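Local coordinates for protein 2-hydroxyisobutanoyl-CoA mutase large subunit (Aquincola tertiaricarbonis, PDB 4R3U) that forms, as the substrate-binding large subunit, a cobalamin-dependent mutase with HcmB that interconverts 2-hydroxyisobutyryl-CoA and (S)-3-hydroxybutyryl-CoA, at residues Phe298-Gln303 with Met336-His341; Gln209-Lys214 with Ile250-Tyr255; Cys342-Ala347 with Leu363-Ala368. All coordinates share one frame; numbering follows the deposited sequence.

Contact 1: Phe298-Gln303 with Met336-His341; sequences FFFVSQ and MRLRFH. With 3HC (3-hydroxybutanoyl-coenzyme A), chain E.
F298 O is gripped twice: H341 N gives it a hydrogen bond at 3.0 Å, and F340 CA adds a CA-H...O contact. H341 O is held in the same way, by F300 N at 3.0 Å and by the CA-H of F299. With the bond from F298 N to R339 O, this pairs strands 298-302 and 340-344 in parallel. On the face carrying F298 and F340, L338 crosses F298 at about a right angle. L338 CD1 lies over the ring, 3.9 Å from the F298 centroid. The edge of F300 meets the face of F340 as an offset edge-to-face pair, planes at 63°. On the other face, F299 and H341 point the same way, each with CG anti to its backbone N (chi1 168° and 170°). F299 CD1 meets the edge of the imidazole at H341 CD2, 3.3 Å away. Coenzyme A O5P sits 3.1 Å above the H341 ring plane, over its centre, while H341 ND1 is bonded to S375. An alanine at H341 would probably leave S375 without this partner and open a gap beside F299 and the pantetheine. The H341 ring, held by S375, thus presents its face to the pantetheine carbonyl, and with F299 it walls the substrate.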
# COMPACT_ATOMS: atom_id res chain seq x y z
N PHE A 298 -21.71 -13.03 2.26
CA PHE A 298 -21.18 -12.84 0.90
C PHE A 298 -19.65 -12.89 0.85
O PHE A 298 -18.98 -12.87 1.89
CB PHE A 298 -21.68 -11.49 0.35
CG PHE A 298 -23.17 -11.43 0.21
CD1 PHE A 298 -23.98 -11.13 1.31
CD2 PHE A 298 -23.78 -11.71 -1.00
CE1 PHE A 298 -25.37 -11.13 1.19
CE2 PHE A 298 -25.18 -11.68 -1.12
CZ PHE A 298 -25.96 -11.40 -0.02
N PHE A 299 -19.12 -12.97 -0.36
CA PHE A 299 -17.69 -12.99 -0.61
C PHE A 299 -17.40 -12.17 -1.87
O PHE A 299 -17.87 -12.51 -2.96
CB PHE A 299 -17.16 -14.44 -0.70
CG PHE A 299 -15.75 -14.67 -1.22
CD1 PHE A 299 -14.72 -13.80 -0.89
CD2 PHE A 299 -15.45 -15.79 -1.97
CE1 PHE A 299 -13.42 -14.02 -1.34
CE2 PHE A 299 -14.14 -16.03 -2.41
CZ PHE A 299 -13.13 -15.16 -2.07
N PHE A 300 -16.66 -11.08 -1.71
CA PHE A 300 -16.30 -10.19 -2.82
C PHE A 300 -14.80 -9.99 -2.97
O PHE A 300 -14.04 -10.19 -2.03
CB PHE A 300 -17.03 -8.83 -2.68
CG PHE A 300 -18.54 -8.98 -2.75
CD1 PHE A 300 -19.17 -9.35 -3.95
CD2 PHE A 300 -19.33 -8.79 -1.62
CE1 PHE A 300 -20.55 -9.52 -4.00
CE2 PHE A 300 -20.71 -8.94 -1.68
CZ PHE A 300 -21.32 -9.32 -2.86
N VAL A 301 -14.37 -9.58 -4.15
CA VAL A 301 -12.98 -9.24 -4.43
C VAL A 301 -12.78 -7.75 -4.05
O VAL A 301 -13.75 -6.98 -4.00
CB VAL A 301 -12.62 -9.48 -5.95
CG1 VAL A 301 -13.33 -8.47 -6.87
CG2 VAL A 301 -11.12 -9.46 -6.19
N SER A 302 -11.52 -7.36 -3.83
CA SER A 302 -11.11 -5.98 -3.71
C SER A 302 -10.17 -5.83 -4.88
O SER A 302 -9.03 -6.32 -4.85
CB SER A 302 -10.39 -5.71 -2.40
OG SER A 302 -10.03 -4.34 -2.40
N GLN A 303 -10.70 -5.28 -5.98
CA GLN A 303 -9.97 -5.08 -7.22
C GLN A 303 -9.13 -3.83 -7.18
O GLN A 303 -9.06 -3.14 -6.13
CB GLN A 303 -10.89 -5.12 -8.46
CG GLN A 303 -10.78 -6.40 -9.28
CD GLN A 303 -9.68 -6.40 -10.33
OE1 GLN A 303 -9.06 -5.38 -10.71
NE2 GLN A 303 -9.42 -7.58 -10.87
N MET A 336 -31.18 -7.39 6.94
CA MET A 336 -30.86 -6.34 5.98
C MET A 336 -29.37 -5.92 6.01
O MET A 336 -28.92 -5.24 5.08
CB MET A 336 -31.83 -5.15 6.15
CG MET A 336 -33.30 -5.55 6.05
SD MET A 336 -34.41 -4.38 6.84
CE MET A 336 -35.32 -5.46 7.85
N ARG A 337 -28.60 -6.37 7.05
CA ARG A 337 -27.18 -6.05 7.12
C ARG A 337 -26.26 -7.08 6.43
O ARG A 337 -26.16 -8.23 6.88
CB ARG A 337 -26.68 -5.57 8.51
CG ARG A 337 -26.81 -6.54 9.67
CD ARG A 337 -25.51 -7.24 10.03
NE ARG A 337 -25.73 -8.40 10.91
CZ ARG A 337 -26.05 -9.63 10.49
NH1 ARG A 337 -26.22 -9.88 9.20
NH2 ARG A 337 -26.19 -10.62 11.36
N LEU A 338 -25.64 -6.65 5.32
CA LEU A 338 -24.73 -7.47 4.52
C LEU A 338 -23.40 -7.60 5.24
O LEU A 338 -22.78 -6.60 5.59
CB LEU A 338 -24.54 -6.86 3.10
CG LEU A 338 -23.71 -7.65 2.08
CD1 LEU A 338 -24.29 -7.53 0.70
CD2 LEU A 338 -22.25 -7.18 2.07
N ARG A 339 -22.97 -8.84 5.45
CA ARG A 339 -21.69 -9.18 6.05
C ARG A 339 -20.93 -9.87 4.91
O ARG A 339 -21.53 -10.65 4.17
CB ARG A 339 -21.83 -10.15 7.26
CG ARG A 339 -22.62 -9.61 8.46
CD ARG A 339 -22.86 -10.70 9.48
NE ARG A 339 -23.46 -11.87 8.84
CZ ARG A 339 -23.25 -13.14 9.19
NH1 ARG A 339 -22.46 -13.43 10.22
NH2 ARG A 339 -23.82 -14.12 8.52
N PHE A 340 -19.63 -9.54 4.75
CA PHE A 340 -18.83 -10.12 3.67
C PHE A 340 -17.36 -10.37 3.98
O PHE A 340 -16.74 -9.63 4.75
CB PHE A 340 -19.00 -9.33 2.34
CG PHE A 340 -18.24 -8.03 2.22
CD1 PHE A 340 -18.71 -6.86 2.83
CD2 PHE A 340 -17.08 -7.95 1.44
CE1 PHE A 340 -18.03 -5.65 2.67
CE2 PHE A 340 -16.38 -6.74 1.32
CZ PHE A 340 -16.87 -5.60 1.92
N HIS A 341 -16.83 -11.46 3.38
CA HIS A 341 -15.42 -11.80 3.40
C HIS A 341 -14.91 -11.16 2.12
O HIS A 341 -15.63 -11.09 1.11
CB HIS A 341 -15.19 -13.31 3.35
CG HIS A 341 -13.74 -13.70 3.13
ND1 HIS A 341 -12.79 -13.54 4.12
CD2 HIS A 341 -13.13 -14.16 2.02
CE1 HIS A 341 -11.65 -13.92 3.60
NE2 HIS A 341 -11.80 -14.32 2.35
N1A 3HC E . -19.03 -5.12 17.63
C2A 3HC E . -19.64 -6.25 18.38
N3A 3HC E . -19.48 -7.53 17.68
C4A 3HC E . -18.82 -7.62 16.50
C5A 3HC E . -18.29 -6.53 15.89
C6A 3HC E . -18.42 -5.31 16.45
N6A 3HC E . -17.88 -4.27 15.80
N7A 3HC E . -17.70 -6.95 14.77
C8A 3HC E . -17.86 -8.27 14.69
N9A 3HC E . -18.57 -8.68 15.74
C1B 3HC E . -19.00 -10.06 16.11
C2B 3HC E . -19.98 -10.64 15.11
O2B 3HC E . -21.33 -10.28 15.41
C3B 3HC E . -19.74 -12.14 15.27
O3B 3HC E . -20.46 -12.65 16.42
P3B 3HC E . -21.30 -14.03 16.39
O7A 3HC E . -20.27 -15.04 16.07
O8A 3HC E . -21.81 -14.09 17.78
O9A 3HC E . -22.31 -13.77 15.35
C4B 3HC E . -18.25 -12.23 15.56
O4B 3HC E . -17.85 -10.93 16.10
C5B 3HC E . -17.45 -12.59 14.30
O5B 3HC E . -17.41 -11.47 13.39
P1A 3HC E . -18.06 -11.48 11.90
O1A 3HC E . -19.18 -12.46 11.80
O2A 3HC E . -18.32 -10.09 11.50
O3A 3HC E . -16.72 -11.97 11.10
P2A 3HC E . -16.35 -13.48 10.62
O4A 3HC E . -15.02 -13.44 9.99
O5A 3HC E . -16.59 -14.47 11.70
O6A 3HC E . -17.45 -13.71 9.51
CBP 3HC E . -18.42 -13.85 7.29
CCP 3HC E . -17.49 -13.05 8.23
CDP 3HC E . -19.84 -13.69 7.86
CEP 3HC E . -18.40 -13.21 5.90
CAP 3HC E . -18.03 -15.36 7.25
OAP 3HC E . -18.94 -16.19 6.49
C9P 3HC E . -16.54 -15.68 6.93
O9P 3HC E . -15.69 -15.74 7.82
N8P 3HC E . -16.26 -15.99 5.65
C7P 3HC E . -14.91 -16.38 5.24
C6P 3HC E . -14.92 -16.92 3.82
C5P 3HC E . -13.51 -17.25 3.31
O5P 3HC E . -12.49 -16.99 3.95
N4P 3HC E . -13.52 -17.83 2.10
C3P 3HC E . -12.29 -18.21 1.42
C2P 3HC E . -12.59 -18.26 -0.06
S1P 3HC E . -11.11 -18.63 -1.04
C1 3HC E . -11.90 -18.65 -2.65
O1 3HC E . -13.00 -19.17 -2.87
C2 3HC E . -11.18 -17.89 -3.78
C3 3HC E . -10.01 -18.68 -4.36
O3 3HC E . -9.09 -18.99 -3.31
C4 3HC E . -10.48 -19.97 -5.06

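Contact 2: Gln209-Lys214 with Ile250-Tyr255; sequences QADILK and INISGY. With 3HC (3-hydroxybutanoyl-coenzyme A), chain E.
Q209 and D211 meet N251 and S253 in a buried, mainly polar contact between the turn that follows strand 206-208 and the segment holding strand 252-253. N251 N donates a nearly straight hydrogen bond to Q209 O at 3.2 Å. D211 N also bonds to that oxygen, from the opposite face of the carbonyl plane. D211 makes the second direct link. Its CG is anti to the backbone N (chi1 -177°), and OD2 accepts from S253 N at 3.0 Å through its anti lone pair. A water donates to D211 OD2 and to S253 O, making a further bridge between the segments. D211 OD1 is hydrogen-bonded to Y278 OH and takes a capping bond from K214 N, at 3.3 Å, in the turn that leads into helix 213-219. The K214 chain folds back, and NZ donates to D211 O at 2.7 Å and to N180. K214 CE rests 3.8 Å from S253 OG, which itself donates to N251 O. Beside these groups I250 packs its CD1 against D211 CB, 4.0 Å apart. From the same turn, Q209 NE2 donates to the thioester oxygen O1 of the substrate at 3.1 Å. The carboxylate of D211 therefore joins the turn leading into the helix to the strand, and this network probably helps position the turn that presents Q209 to the substrate carbonyl.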
# COMPACT_ATOMS: atom_id res chain seq x y z
N GLN A 209 -18.53 -22.33 1.75
CA GLN A 209 -18.85 -21.42 0.62
C GLN A 209 -20.21 -21.78 -0.00
O GLN A 209 -21.04 -20.89 -0.18
CB GLN A 209 -17.71 -21.40 -0.42
CG GLN A 209 -17.85 -20.27 -1.41
CD GLN A 209 -16.56 -20.01 -2.11
OE1 GLN A 209 -16.26 -20.57 -3.18
NE2 GLN A 209 -15.73 -19.19 -1.48
N ALA A 210 -20.43 -23.08 -0.29
CA ALA A 210 -21.69 -23.69 -0.75
C ALA A 210 -22.41 -23.15 -2.01
O ALA A 210 -23.10 -23.91 -2.69
CB ALA A 210 -22.65 -23.86 0.41
N ASP A 211 -22.28 -21.85 -2.31
CA ASP A 211 -22.92 -21.18 -3.46
C ASP A 211 -22.63 -21.87 -4.78
O ASP A 211 -21.56 -21.71 -5.35
CB ASP A 211 -22.51 -19.68 -3.54
CG ASP A 211 -23.16 -18.85 -4.63
OD1 ASP A 211 -23.92 -19.42 -5.47
OD2 ASP A 211 -22.89 -17.64 -4.69
N ILE A 212 -23.62 -22.62 -5.26
CA ILE A 212 -23.52 -23.36 -6.52
C ILE A 212 -23.84 -22.54 -7.77
O ILE A 212 -23.28 -22.80 -8.83
CB ILE A 212 -24.27 -24.71 -6.44
CG1 ILE A 212 -23.71 -25.73 -7.42
CG2 ILE A 212 -25.81 -24.54 -6.55
CD1 ILE A 212 -22.43 -26.38 -7.00
N LEU A 213 -24.69 -21.54 -7.66
CA LEU A 213 -25.06 -20.70 -8.80
C LEU A 213 -23.83 -20.03 -9.44
O LEU A 213 -23.68 -20.05 -10.67
CB LEU A 213 -26.22 -19.73 -8.46
CG LEU A 213 -27.56 -20.43 -7.99
CD1 LEU A 213 -28.56 -19.45 -7.46
CD2 LEU A 213 -28.19 -21.27 -9.07
N LYS A 214 -22.89 -19.59 -8.59
CA LYS A 214 -21.67 -18.95 -9.05
C LYS A 214 -20.70 -19.95 -9.65
O LYS A 214 -19.78 -19.55 -10.35
CB LYS A 214 -21.05 -18.10 -7.92
CG LYS A 214 -20.49 -18.86 -6.74
CD LYS A 214 -19.01 -19.15 -6.84
CE LYS A 214 -18.49 -19.63 -5.50
NZ LYS A 214 -18.91 -21.03 -5.16
N ILE A 250 -23.44 -20.18 3.96
CA ILE A 250 -23.10 -19.81 2.59
C ILE A 250 -22.38 -18.48 2.59
O ILE A 250 -22.54 -17.66 3.49
CB ILE A 250 -24.41 -19.72 1.74
CG1 ILE A 250 -24.13 -19.59 0.22
CG2 ILE A 250 -25.38 -18.59 2.27
CD1 ILE A 250 -25.37 -19.71 -0.71
N ASN A 251 -21.61 -18.27 1.55
CA ASN A 251 -20.96 -17.06 1.15
C ASN A 251 -21.39 -16.97 -0.30
O ASN A 251 -20.86 -17.73 -1.14
CB ASN A 251 -19.43 -17.17 1.24
CG ASN A 251 -18.84 -16.59 2.48
OD1 ASN A 251 -19.50 -16.22 3.46
ND2 ASN A 251 -17.56 -16.51 2.49
N ILE A 252 -22.44 -16.14 -0.56
CA ILE A 252 -22.94 -15.84 -1.91
C ILE A 252 -21.80 -15.00 -2.50
O ILE A 252 -21.50 -13.93 -1.98
CB ILE A 252 -24.32 -15.14 -1.89
CG1 ILE A 252 -25.33 -15.95 -1.05
CG2 ILE A 252 -24.85 -14.93 -3.31
CD1 ILE A 252 -26.48 -15.17 -0.41
N SER A 253 -21.11 -15.55 -3.49
CA SER A 253 -19.85 -15.01 -4.00
C SER A 253 -19.80 -14.23 -5.31
O SER A 253 -20.35 -14.64 -6.32
CB SER A 253 -18.76 -16.08 -3.98
OG SER A 253 -18.86 -16.97 -2.88
N GLY A 254 -19.04 -13.15 -5.28
CA GLY A 254 -18.78 -12.32 -6.44
C GLY A 254 -17.33 -12.43 -6.89
O GLY A 254 -17.04 -12.26 -8.08
N TYR A 255 -16.43 -12.78 -5.93
CA TYR A 255 -15.01 -12.96 -6.18
C TYR A 255 -14.68 -13.71 -7.49
O TYR A 255 -13.91 -13.21 -8.33
CB TYR A 255 -14.32 -13.63 -4.96
CG TYR A 255 -12.82 -13.75 -5.13
CD1 TYR A 255 -11.97 -12.68 -4.82
CD2 TYR A 255 -12.24 -14.90 -5.67
CE1 TYR A 255 -10.60 -12.74 -5.06
CE2 TYR A 255 -10.87 -14.98 -5.91
CZ TYR A 255 -10.05 -13.90 -5.60
OH TYR A 255 -8.69 -13.97 -5.83
N1A 3HC E . -19.03 -5.12 17.63
C2A 3HC E . -19.64 -6.25 18.38
N3A 3HC E . -19.48 -7.53 17.68
C4A 3HC E . -18.82 -7.62 16.50
C5A 3HC E . -18.29 -6.53 15.89
C6A 3HC E . -18.42 -5.31 16.45
N6A 3HC E . -17.88 -4.27 15.80
N7A 3HC E . -17.70 -6.95 14.77
C8A 3HC E . -17.86 -8.27 14.69
N9A 3HC E . -18.57 -8.68 15.74
C1B 3HC E . -19.00 -10.06 16.11
C2B 3HC E . -19.98 -10.64 15.11
O2B 3HC E . -21.33 -10.28 15.41
C3B 3HC E . -19.74 -12.14 15.27
O3B 3HC E . -20.46 -12.65 16.42
P3B 3HC E . -21.30 -14.03 16.39
O7A 3HC E . -20.27 -15.04 16.07
O8A 3HC E . -21.81 -14.09 17.78
O9A 3HC E . -22.31 -13.77 15.35
C4B 3HC E . -18.25 -12.23 15.56
O4B 3HC E . -17.85 -10.93 16.10
C5B 3HC E . -17.45 -12.59 14.30
O5B 3HC E . -17.41 -11.47 13.39
P1A 3HC E . -18.06 -11.48 11.90
O1A 3HC E . -19.18 -12.46 11.80
O2A 3HC E . -18.32 -10.09 11.50
O3A 3HC E . -16.72 -11.97 11.10
P2A 3HC E . -16.35 -13.48 10.62
O4A 3HC E . -15.02 -13.44 9.99
O5A 3HC E . -16.59 -14.47 11.70
O6A 3HC E . -17.45 -13.71 9.51
CBP 3HC E . -18.42 -13.85 7.29
CCP 3HC E . -17.49 -13.05 8.23
CDP 3HC E . -19.84 -13.69 7.86
CEP 3HC E . -18.40 -13.21 5.90
CAP 3HC E . -18.03 -15.36 7.25
OAP 3HC E . -18.94 -16.19 6.49
C9P 3HC E . -16.54 -15.68 6.93
O9P 3HC E . -15.69 -15.74 7.82
N8P 3HC E . -16.26 -15.99 5.65
C7P 3HC E . -14.91 -16.38 5.24
C6P 3HC E . -14.92 -16.92 3.82
C5P 3HC E . -13.51 -17.25 3.31
O5P 3HC E . -12.49 -16.99 3.95
N4P 3HC E . -13.52 -17.83 2.10
C3P 3HC E . -12.29 -18.21 1.42
C2P 3HC E . -12.59 -18.26 -0.06
S1P 3HC E . -11.11 -18.63 -1.04
C1 3HC E . -11.90 -18.65 -2.65
O1 3HC E . -13.00 -19.17 -2.87
C2 3HC E . -11.18 -17.89 -3.78
C3 3HC E . -10.01 -18.68 -4.36
O3 3HC E . -9.09 -18.99 -3.31
C4 3HC E . -10.48 -19.97 -5.06
O HOH W 1 -23.00 -15.70 -6.40

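Contact 3: Cys342-Ala347 with Leu363-Ala368; sequences CQTAAA and LQALSA. With 5AD (5'-deoxyadenosine), chain G.
C342 opens the contact with SG against A368 CB, 3.6 Å apart. With the sulphur anti to the backbone N (chi1 -171°), SG reaches the helix, and the pair is plain apolar packing. Q343 points away from the helix, as alternation along a strand requires. Its extended chain brings NE2 to 2.8 Å from O3' of 5'-deoxyadenosine, and NE2 also bonds to N379 OD1. T344 turns back to the helix and crosses Q364 obliquely. T344 CG2 lies 3.6 Å from A365 N and also packs on Q364 CB, while T344 CB is 3.4 Å from Q364 OE1. The hydroxyl reaches the helix through a water. That water is 2.7 Å from T344 OG1 and donates to Q364 OE1 at 2.8 Å. The buried amide is held at its other end too, since Q364 NE2 bonds to T348 OG1. A345 follows, with CB 3.9 Å from Q364 OE1. A346 turns from the helix again and sets its CB beside O3' of the nucleoside. A347 packs on R31 of the small subunit. The short segments of strand and helix run nearly antiparallel, at 160°. This is the packing of a strand against its following helix in a beta-alpha-beta unit (strand 340-344, helix 357-370, strand 375-377) of a TIM barrel, with Q343 and A346, which face away from the helix, lining the deoxyadenosine site.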
# COMPACT_ATOMS: atom_id res chain seq x y z
N CYS A 342 -13.66 -10.71 2.15
CA CYS A 342 -13.04 -10.08 1.00
C CYS A 342 -11.68 -10.73 0.73
O CYS A 342 -10.97 -11.11 1.66
CB CYS A 342 -12.91 -8.57 1.22
SG CYS A 342 -12.39 -7.63 -0.23
N GLN A 343 -11.32 -10.85 -0.54
CA GLN A 343 -10.01 -11.32 -0.95
C GLN A 343 -9.55 -10.31 -1.96
O GLN A 343 -10.36 -9.84 -2.76
CB GLN A 343 -10.06 -12.74 -1.55
CG GLN A 343 -8.67 -13.32 -1.86
CD GLN A 343 -8.71 -14.76 -2.34
OE1 GLN A 343 -9.70 -15.48 -2.20
NE2 GLN A 343 -7.61 -15.23 -2.86
N THR A 344 -8.26 -9.95 -1.90
CA THR A 344 -7.66 -9.01 -2.82
C THR A 344 -7.60 -9.68 -4.20
O THR A 344 -7.58 -10.92 -4.28
CB THR A 344 -6.33 -8.47 -2.25
OG1 THR A 344 -5.38 -9.53 -2.10
CG2 THR A 344 -6.52 -7.76 -0.90
N ALA A 345 -7.64 -8.86 -5.30
CA ALA A 345 -7.63 -9.40 -6.66
C ALA A 345 -6.32 -10.06 -7.09
O ALA A 345 -5.34 -9.39 -7.44
CB ALA A 345 -8.03 -8.33 -7.65
N ALA A 346 -6.35 -11.39 -7.12
CA ALA A 346 -5.25 -12.24 -7.55
C ALA A 346 -4.95 -12.00 -9.07
O ALA A 346 -3.78 -12.00 -9.48
CB ALA A 346 -5.67 -13.66 -7.31
N ALA A 347 -6.01 -11.71 -9.89
CA ALA A 347 -5.85 -11.44 -11.31
C ALA A 347 -5.00 -10.17 -11.65
O ALA A 347 -4.52 -10.03 -12.80
CB ALA A 347 -7.21 -11.40 -12.00
N LEU A 363 -2.87 -1.67 -1.36
CA LEU A 363 -3.94 -0.79 -1.80
C LEU A 363 -5.30 -1.50 -1.77
O LEU A 363 -6.29 -0.93 -1.28
CB LEU A 363 -3.61 -0.21 -3.19
CG LEU A 363 -2.24 0.47 -3.31
CD1 LEU A 363 -1.98 0.94 -4.70
CD2 LEU A 363 -2.07 1.61 -2.31
N GLN A 364 -5.33 -2.76 -2.27
CA GLN A 364 -6.51 -3.61 -2.33
C GLN A 364 -7.01 -3.98 -0.92
O GLN A 364 -8.21 -3.94 -0.68
CB GLN A 364 -6.26 -4.83 -3.20
CG GLN A 364 -6.15 -4.48 -4.68
CD GLN A 364 -5.49 -5.57 -5.48
OE1 GLN A 364 -5.54 -6.75 -5.11
NE2 GLN A 364 -4.85 -5.20 -6.60
N ALA A 365 -6.09 -4.26 0.03
CA ALA A 365 -6.43 -4.52 1.41
C ALA A 365 -7.07 -3.25 2.00
O ALA A 365 -8.10 -3.36 2.67
CB ALA A 365 -5.18 -4.89 2.18
N LEU A 366 -6.50 -2.07 1.73
CA LEU A 366 -7.03 -0.79 2.21
C LEU A 366 -8.45 -0.51 1.70
O LEU A 366 -9.29 -0.08 2.49
CB LEU A 366 -6.06 0.38 1.92
CG LEU A 366 -6.49 1.77 2.49
CD1 LEU A 366 -6.67 1.73 4.04
CD2 LEU A 366 -5.54 2.85 2.05
N SER A 367 -8.72 -0.78 0.40
CA SER A 367 -10.04 -0.65 -0.22
C SER A 367 -11.06 -1.55 0.53
O SER A 367 -12.19 -1.13 0.76
CB SER A 367 -9.99 -1.09 -1.69
OG SER A 367 -9.72 -0.03 -2.59
N ALA A 368 -10.66 -2.76 0.93
CA ALA A 368 -11.52 -3.69 1.66
C ALA A 368 -11.91 -3.16 3.05
O ALA A 368 -13.07 -3.28 3.47
CB ALA A 368 -10.84 -5.05 1.79
N1 5AD G . -3.09 -21.98 -0.18
C2 5AD G . -3.23 -20.59 -0.17
N3 5AD G . -3.93 -19.96 -1.23
C4 5AD G . -4.53 -20.73 -2.17
N9 5AD G . -5.24 -20.42 -3.25
C8 5AD G . -5.68 -21.57 -3.78
N7 5AD G . -5.18 -22.59 -3.10
C5 5AD G . -4.48 -22.07 -2.08
C6 5AD G . -3.79 -22.67 -1.10
N6 5AD G . -3.75 -23.99 -1.15
C1' 5AD G . -5.83 -19.14 -3.69
C2' 5AD G . -4.87 -18.11 -4.16
C3' 5AD G . -5.70 -17.39 -5.21
C4' 5AD G . -7.05 -18.10 -5.27
C5' 5AD G . -7.48 -18.29 -6.71
O4' 5AD G . -6.72 -19.38 -4.78
O2' 5AD G . -4.61 -17.19 -3.09
O3' 5AD G . -5.85 -16.00 -4.84
O HOH W 2 -3.93 -8.87 -4.23

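The three contacts follow one another along the chain; none nests in or crosses another. Contact 2 comes first and closes a loop of 35 intervening residues that holds helix 226-243. Contact 1 then closes the 32 residues holding helix 306-327, joining neighbouring strands. Contact 3 begins at the next residue on strand 340-344 and closes 15 residues, packing helix 357-370 on that strand. Backbone bonds of F299 with I252 and G254 join contact 1 to contact 2. S302 links contact 1 to contact 3 through Q364 and A345. Together they tie consecutive parts of the barrel around the substrate, with contact 3 reaching the deoxyadenosine.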